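Local coordinates for hypothetical sugar kinase (PDB 3R8E), which probably phosphorylates a sugar at the expense of ATP, as a putative sugar kinase of the ROK family, at residues I21-L35 and F70-W84. Sequence-based numbering, arbitrary orientation.
Sequences ILGIDVGGTSVKFGL and FLKQYPIVKGVGIGW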
loop_
_atom_site.group_PDB
_atom_site.type_symbol
_atom_site.label_atom_id
_atom_site.label_comp_id
_atom_site.label_asym_id
_atom_site.label_seq_id
_atom_site.Cartn_x
_atom_site.Cartn_y
_atom_site.Cartn_z
ATOM N N ILE A 21 1.229 -5.973 -32.858
ATOM C CA ILE A 21 2.155 -6.377 -31.794
ATOM C C ILE A 21 1.726 -7.743 -31.234
ATOM O O ILE A 21 0.529 -7.992 -31.083
ATOM C CB ILE A 21 2.203 -5.275 -30.686
ATOM C CG1 ILE A 21 2.808 -3.956 -31.232
ATOM C CG2 ILE A 21 2.971 -5.744 -29.433
ATOM C CD1 ILE A 21 2.336 -2.684 -30.525
ATOM N N LEU A 22 2.704 -8.620 -30.928
ATOM C CA LEU A 22 2.422 -9.915 -30.322
ATOM C C LEU A 22 2.374 -9.761 -28.804
ATOM O O LEU A 22 3.351 -9.335 -28.193
ATOM C CB LEU A 22 3.463 -10.986 -30.733
ATOM C CG LEU A 22 3.424 -12.351 -30.006
ATOM C CD1 LEU A 22 2.069 -13.050 -30.158
ATOM C CD2 LEU A 22 4.535 -13.264 -30.509
ATOM N N GLY A 23 1.227 -10.092 -28.227
ATOM C CA GLY A 23 1.023 -10.086 -26.786
ATOM C C GLY A 23 0.990 -11.517 -26.298
ATOM O O GLY A 23 0.405 -12.389 -26.955
ATOM N N ILE A 24 1.676 -11.781 -25.183
ATOM C CA ILE A 24 1.755 -13.111 -24.586
ATOM C C ILE A 24 1.363 -13.006 -23.119
ATOM O O ILE A 24 1.915 -12.179 -22.405
ATOM C CB ILE A 24 3.162 -13.758 -24.771
ATOM C CG1 ILE A 24 3.500 -13.946 -26.267
ATOM C CG2 ILE A 24 3.258 -15.097 -24.025
ATOM C CD1 ILE A 24 4.939 -14.230 -26.559
ATOM N N ASP A 25 0.396 -13.822 -22.687
ATOM C CA ASP A 25 -0.030 -13.862 -21.291
ATOM C C ASP A 25 0.268 -15.260 -20.740
ATOM O O ASP A 25 -0.487 -16.207 -20.973
ATOM C CB ASP A 25 -1.509 -13.478 -21.120
ATOM C CG ASP A 25 -1.965 -13.393 -19.670
ATOM O OD1 ASP A 25 -1.095 -13.338 -18.775
ATOM O OD2 ASP A 25 -3.191 -13.383 -19.432
ATOM N N VAL A 26 1.386 -15.370 -20.019
ATOM C CA VAL A 26 1.869 -16.620 -19.428
ATOM C C VAL A 26 1.054 -16.912 -18.163
ATOM O O VAL A 26 0.861 -16.019 -17.336
ATOM C CB VAL A 26 3.401 -16.547 -19.150
ATOM C CG1 VAL A 26 3.923 -17.802 -18.454
ATOM C CG2 VAL A 26 4.191 -16.284 -20.428
ATOM N N GLY A 27 0.461 -18.111 -18.107
ATOM C CA GLY A 27 -0.404 -18.553 -17.012
ATOM C C GLY A 27 -0.160 -19.969 -16.513
ATOM O O GLY A 27 0.456 -20.780 -17.208
ATOM N N GLY A 28 -0.668 -20.252 -15.311
ATOM C CA GLY A 28 -0.520 -21.530 -14.613
ATOM C C GLY A 28 -1.194 -22.737 -15.238
ATOM O O GLY A 28 -0.642 -23.840 -15.184
ATOM N N THR A 29 -2.402 -22.549 -15.800
ATOM C CA THR A 29 -3.185 -23.616 -16.438
ATOM C C THR A 29 -3.062 -23.522 -17.970
ATOM O O THR A 29 -2.935 -24.554 -18.634
ATOM C CB THR A 29 -4.659 -23.561 -15.978
ATOM O OG1 THR A 29 -4.716 -23.375 -14.563
ATOM C CG2 THR A 29 -5.444 -24.815 -16.357
ATOM N N SER A 30 -3.100 -22.290 -18.524
ATOM C CA SER A 30 -2.999 -22.054 -19.966
ATOM C C SER A 30 -2.122 -20.840 -20.295
ATOM O O SER A 30 -2.105 -19.870 -19.539
ATOM C CB SER A 30 -4.384 -21.874 -20.578
ATOM O OG SER A 30 -5.068 -20.765 -20.019
ATOM N N VAL A 31 -1.384 -20.914 -21.423
ATOM C CA VAL A 31 -0.514 -19.846 -21.944
ATOM C C VAL A 31 -1.226 -19.262 -23.162
ATOM O O VAL A 31 -1.782 -20.021 -23.961
ATOM C CB VAL A 31 0.931 -20.319 -22.267
ATOM C CG1 VAL A 31 1.814 -19.145 -22.693
ATOM C CG2 VAL A 31 1.556 -21.046 -21.079
ATOM N N LYS A 32 -1.230 -17.924 -23.301
ATOM C CA LYS A 32 -2.000 -17.281 -24.377
ATOM C C LYS A 32 -1.152 -16.355 -25.255
ATOM O O LYS A 32 -0.385 -15.536 -24.753
ATOM C CB LYS A 32 -3.184 -16.490 -23.800
ATOM C CG LYS A 32 -4.312 -17.345 -23.233
ATOM C CD LYS A 32 -4.913 -16.740 -21.959
ATOM C CE LYS A 32 -6.158 -15.910 -22.194
ATOM N NZ LYS A 32 -5.838 -14.539 -22.674
ATOM N N PHE A 33 -1.344 -16.477 -26.574
ATOM C CA PHE A 33 -0.705 -15.708 -27.640
ATOM C C PHE A 33 -1.766 -14.981 -28.441
ATOM O O PHE A 33 -2.840 -15.538 -28.678
ATOM C CB PHE A 33 0.067 -16.652 -28.584
ATOM C CG PHE A 33 1.487 -17.010 -28.214
ATOM C CD1 PHE A 33 1.770 -17.666 -27.022
ATOM C CD2 PHE A 33 2.531 -16.774 -29.101
ATOM C CE1 PHE A 33 3.079 -18.040 -26.706
ATOM C CE2 PHE A 33 3.840 -17.150 -28.782
ATOM C CZ PHE A 33 4.104 -17.775 -27.586
ATOM N N GLY A 34 -1.462 -13.768 -28.882
ATOM C CA GLY A 34 -2.397 -13.017 -29.710
ATOM C C GLY A 34 -1.802 -11.798 -30.371
ATOM O O GLY A 34 -0.956 -11.114 -29.788
ATOM N N LEU A 35 -2.258 -11.519 -31.595
ATOM C CA LEU A 35 -1.831 -10.338 -32.329
ATOM C C LEU A 35 -2.785 -9.211 -31.981
ATOM O O LEU A 35 -3.992 -9.339 -32.189
ATOM C CB LEU A 35 -1.779 -10.609 -33.835
ATOM C CG LEU A 35 -0.540 -10.086 -34.553
ATOM C CD1 LEU A 35 0.722 -10.793 -34.076
ATOM C CD2 LEU A 35 -0.679 -10.249 -36.045
ATOM N N PHE A 70 5.074 -17.809 -34.615
ATOM C CA PHE A 70 4.247 -16.608 -34.756
ATOM C C PHE A 70 4.905 -15.542 -35.649
ATOM O O PHE A 70 4.228 -15.025 -36.538
ATOM C CB PHE A 70 3.908 -16.007 -33.381
ATOM C CG PHE A 70 2.432 -15.783 -33.145
ATOM C CD1 PHE A 70 1.831 -14.578 -33.494
ATOM C CD2 PHE A 70 1.644 -16.772 -32.570
ATOM C CE1 PHE A 70 0.465 -14.368 -33.268
ATOM C CE2 PHE A 70 0.277 -16.563 -32.350
ATOM C CZ PHE A 70 -0.301 -15.362 -32.696
ATOM N N LEU A 71 6.205 -15.209 -35.424
ATOM C CA LEU A 71 6.920 -14.196 -36.226
ATOM C C LEU A 71 7.075 -14.638 -37.690
ATOM O O LEU A 71 7.168 -13.777 -38.562
ATOM C CB LEU A 71 8.308 -13.862 -35.653
ATOM C CG LEU A 71 8.395 -13.239 -34.259
ATOM C CD1 LEU A 71 9.818 -13.259 -33.775
ATOM C CD2 LEU A 71 7.801 -11.842 -34.208
ATOM N N LYS A 72 7.115 -15.971 -37.953
ATOM C CA LYS A 72 7.199 -16.560 -39.297
ATOM C C LYS A 72 5.902 -16.292 -40.074
ATOM O O LYS A 72 5.948 -16.037 -41.279
ATOM C CB LYS A 72 7.465 -18.075 -39.227
ATOM C CG LYS A 72 8.925 -18.434 -39.000
ATOM C CD LYS A 72 9.171 -19.935 -39.093
ATOM C CE LYS A 72 10.633 -20.278 -38.938
ATOM N NZ LYS A 72 11.091 -20.176 -37.526
ATOM N N GLN A 73 4.751 -16.344 -39.365
ATOM C CA GLN A 73 3.401 -16.090 -39.885
ATOM C C GLN A 73 3.143 -14.600 -40.112
ATOM O O GLN A 73 2.371 -14.240 -41.005
ATOM C CB GLN A 73 2.340 -16.614 -38.901
ATOM C CG GLN A 73 2.223 -18.122 -38.822
ATOM C CD GLN A 73 1.255 -18.541 -37.744
ATOM O OE1 GLN A 73 1.584 -18.570 -36.556
ATOM N NE2 GLN A 73 0.044 -18.895 -38.133
ATOM N N TYR A 74 3.735 -13.744 -39.258
ATOM C CA TYR A 74 3.555 -12.292 -39.290
ATOM C C TYR A 74 4.924 -11.601 -39.320
ATOM O O TYR A 74 5.455 -11.228 -38.264
ATOM C CB TYR A 74 2.711 -11.837 -38.078
ATOM C CG TYR A 74 1.393 -12.569 -37.966
ATOM C CD1 TYR A 74 0.312 -12.226 -38.772
ATOM C CD2 TYR A 74 1.234 -13.628 -37.076
ATOM C CE1 TYR A 74 -0.899 -12.908 -38.685
ATOM C CE2 TYR A 74 0.033 -14.329 -36.994
ATOM C CZ TYR A 74 -1.035 -13.956 -37.791
ATOM O OH TYR A 74 -2.223 -14.637 -37.720
ATOM N N PRO A 75 5.517 -11.441 -40.530
ATOM C CA PRO A 75 6.866 -10.857 -40.622
ATOM C C PRO A 75 6.934 -9.348 -40.364
ATOM O O PRO A 75 8.036 -8.825 -40.203
ATOM C CB PRO A 75 7.291 -11.176 -42.061
ATOM C CG PRO A 75 6.289 -12.154 -42.582
ATOM C CD PRO A 75 5.032 -11.854 -41.861
ATOM N N ILE A 76 5.782 -8.656 -40.322
ATOM C CA ILE A 76 5.718 -7.208 -40.083
ATOM C C ILE A 76 5.748 -6.873 -38.581
ATOM O O ILE A 76 5.946 -5.705 -38.235
ATOM C CB ILE A 76 4.502 -6.537 -40.780
ATOM C CG1 ILE A 76 3.157 -7.217 -40.417
ATOM C CG2 ILE A 76 4.725 -6.470 -42.288
ATOM C CD1 ILE A 76 2.298 -6.460 -39.410
ATOM N N VAL A 77 5.528 -7.879 -37.703
ATOM C CA VAL A 77 5.548 -7.707 -36.242
ATOM C C VAL A 77 6.966 -7.281 -35.826
ATOM O O VAL A 77 7.945 -7.928 -36.211
ATOM C CB VAL A 77 5.054 -8.978 -35.490
ATOM C CG1 VAL A 77 5.344 -8.905 -33.987
ATOM C CG2 VAL A 77 3.568 -9.197 -35.727
ATOM N N LYS A 78 7.056 -6.165 -35.075
ATOM C CA LYS A 78 8.318 -5.577 -34.624
ATOM C C LYS A 78 8.444 -5.578 -33.094
ATOM O O LYS A 78 9.514 -5.252 -32.574
ATOM C CB LYS A 78 8.446 -4.139 -35.159
ATOM C CG LYS A 78 8.769 -4.068 -36.647
ATOM C CD LYS A 78 8.525 -2.671 -37.210
ATOM C CE LYS A 78 8.906 -2.553 -38.671
ATOM N NZ LYS A 78 7.977 -3.301 -39.562
ATOM N N GLY A 79 7.369 -5.946 -32.396
ATOM C CA GLY A 79 7.352 -5.969 -30.936
ATOM C C GLY A 79 6.633 -7.145 -30.310
ATOM O O GLY A 79 5.605 -7.603 -30.826
ATOM N N VAL A 80 7.172 -7.629 -29.170
ATOM C CA VAL A 80 6.614 -8.743 -28.399
ATOM C C VAL A 80 6.603 -8.374 -26.910
ATOM O O VAL A 80 7.671 -8.216 -26.315
ATOM C CB VAL A 80 7.356 -10.093 -28.640
ATOM C CG1 VAL A 80 6.785 -11.205 -27.767
ATOM C CG2 VAL A 80 7.332 -10.512 -30.111
ATOM N N GLY A 81 5.404 -8.260 -26.339
ATOM C CA GLY A 81 5.204 -7.978 -24.919
ATOM C C GLY A 81 4.749 -9.228 -24.199
ATOM O O GLY A 81 3.857 -9.925 -24.687
ATOM N N ILE A 82 5.365 -9.542 -23.035
ATOM C CA ILE A 82 5.035 -10.772 -22.309
ATOM C C ILE A 82 4.716 -10.477 -20.843
ATOM O O ILE A 82 5.510 -9.826 -20.169
ATOM C CB ILE A 82 6.169 -11.843 -22.421
ATOM C CG1 ILE A 82 6.640 -12.045 -23.880
ATOM C CG2 ILE A 82 5.729 -13.172 -21.803
ATOM C CD1 ILE A 82 8.158 -12.335 -24.044
ATOM N N GLY A 83 3.558 -10.964 -20.389
ATOM C CA GLY A 83 3.107 -10.850 -19.001
ATOM C C GLY A 83 3.423 -12.138 -18.268
ATOM O O GLY A 83 3.194 -13.222 -18.809
ATOM N N TRP A 84 3.960 -12.041 -17.042
ATOM C CA TRP A 84 4.404 -13.217 -16.291
ATOM C C TRP A 84 3.656 -13.429 -14.950
ATOM O O TRP A 84 3.422 -12.442 -14.236
ATOM C CB TRP A 84 5.907 -13.110 -16.033
ATOM C CG TRP A 84 6.733 -13.076 -17.285
ATOM C CD1 TRP A 84 7.109 -11.974 -17.996
ATOM C CD2 TRP A 84 7.303 -14.203 -17.959
ATOM N NE1 TRP A 84 7.859 -12.351 -19.090
ATOM C CE2 TRP A 84 8.004 -13.711 -19.084
ATOM C CE3 TRP A 84 7.271 -15.586 -17.735
ATOM C CZ2 TRP A 84 8.697 -14.553 -19.959
ATOM C CZ3 TRP A 84 7.971 -16.419 -18.595
ATOM C CH2 TRP A 84 8.668 -15.902 -19.694
#
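L22 and F70 meet where a parallel strand pair is roofed by helix 59-73, a worked example of how the ribonuclease H-like sheet joins its first β-hairpin to the strand after the crossover helix. Strand 21-25 runs alongside 79-84 at 11°, and five backbone hydrogen bonds, from L22 N to G79 O through to V26 N to G83 O, pass to and fro between them. L22 can be followed outward. Its CB lies 3.9 Å from V80 CG2; CG, swung anti to the backbone N (chi1 171°), carries the branches toward the helix. CD1 then sits over one face of the F70 ring, 3.9 Å from its centroid, a CH-pi contact displaced toward the rim, while CD2 rests between V80 CG2 and F70 CB. The same ring receives L35 CD1 at its edge, in plane, 3.7 Å from F70 CE1, and F33 CD2 approaches F70 CD2 obliquely, the ring planes 41° apart. L35 divides its tip: CD1 also touches V77 CG2, and CD2 stands 3.6 Å from the centroid of the Y74 ring, over its face. Without the phenol ring, as with an alanine at this position, L35 CD2 would probably lose the face it rests on, and a gap would be likely to open beside it. Farther along, I24 CG2 lies beside I82 CG2, and V26 CG2 lies over one face of the six-membered ring of W84, toward its rim. Helix 59-73 lies across this apolar side, its I67 meeting I24 and F33, whereas helix 308-318 packs against I21; strand 121-126 continues the sheet beyond 79-84.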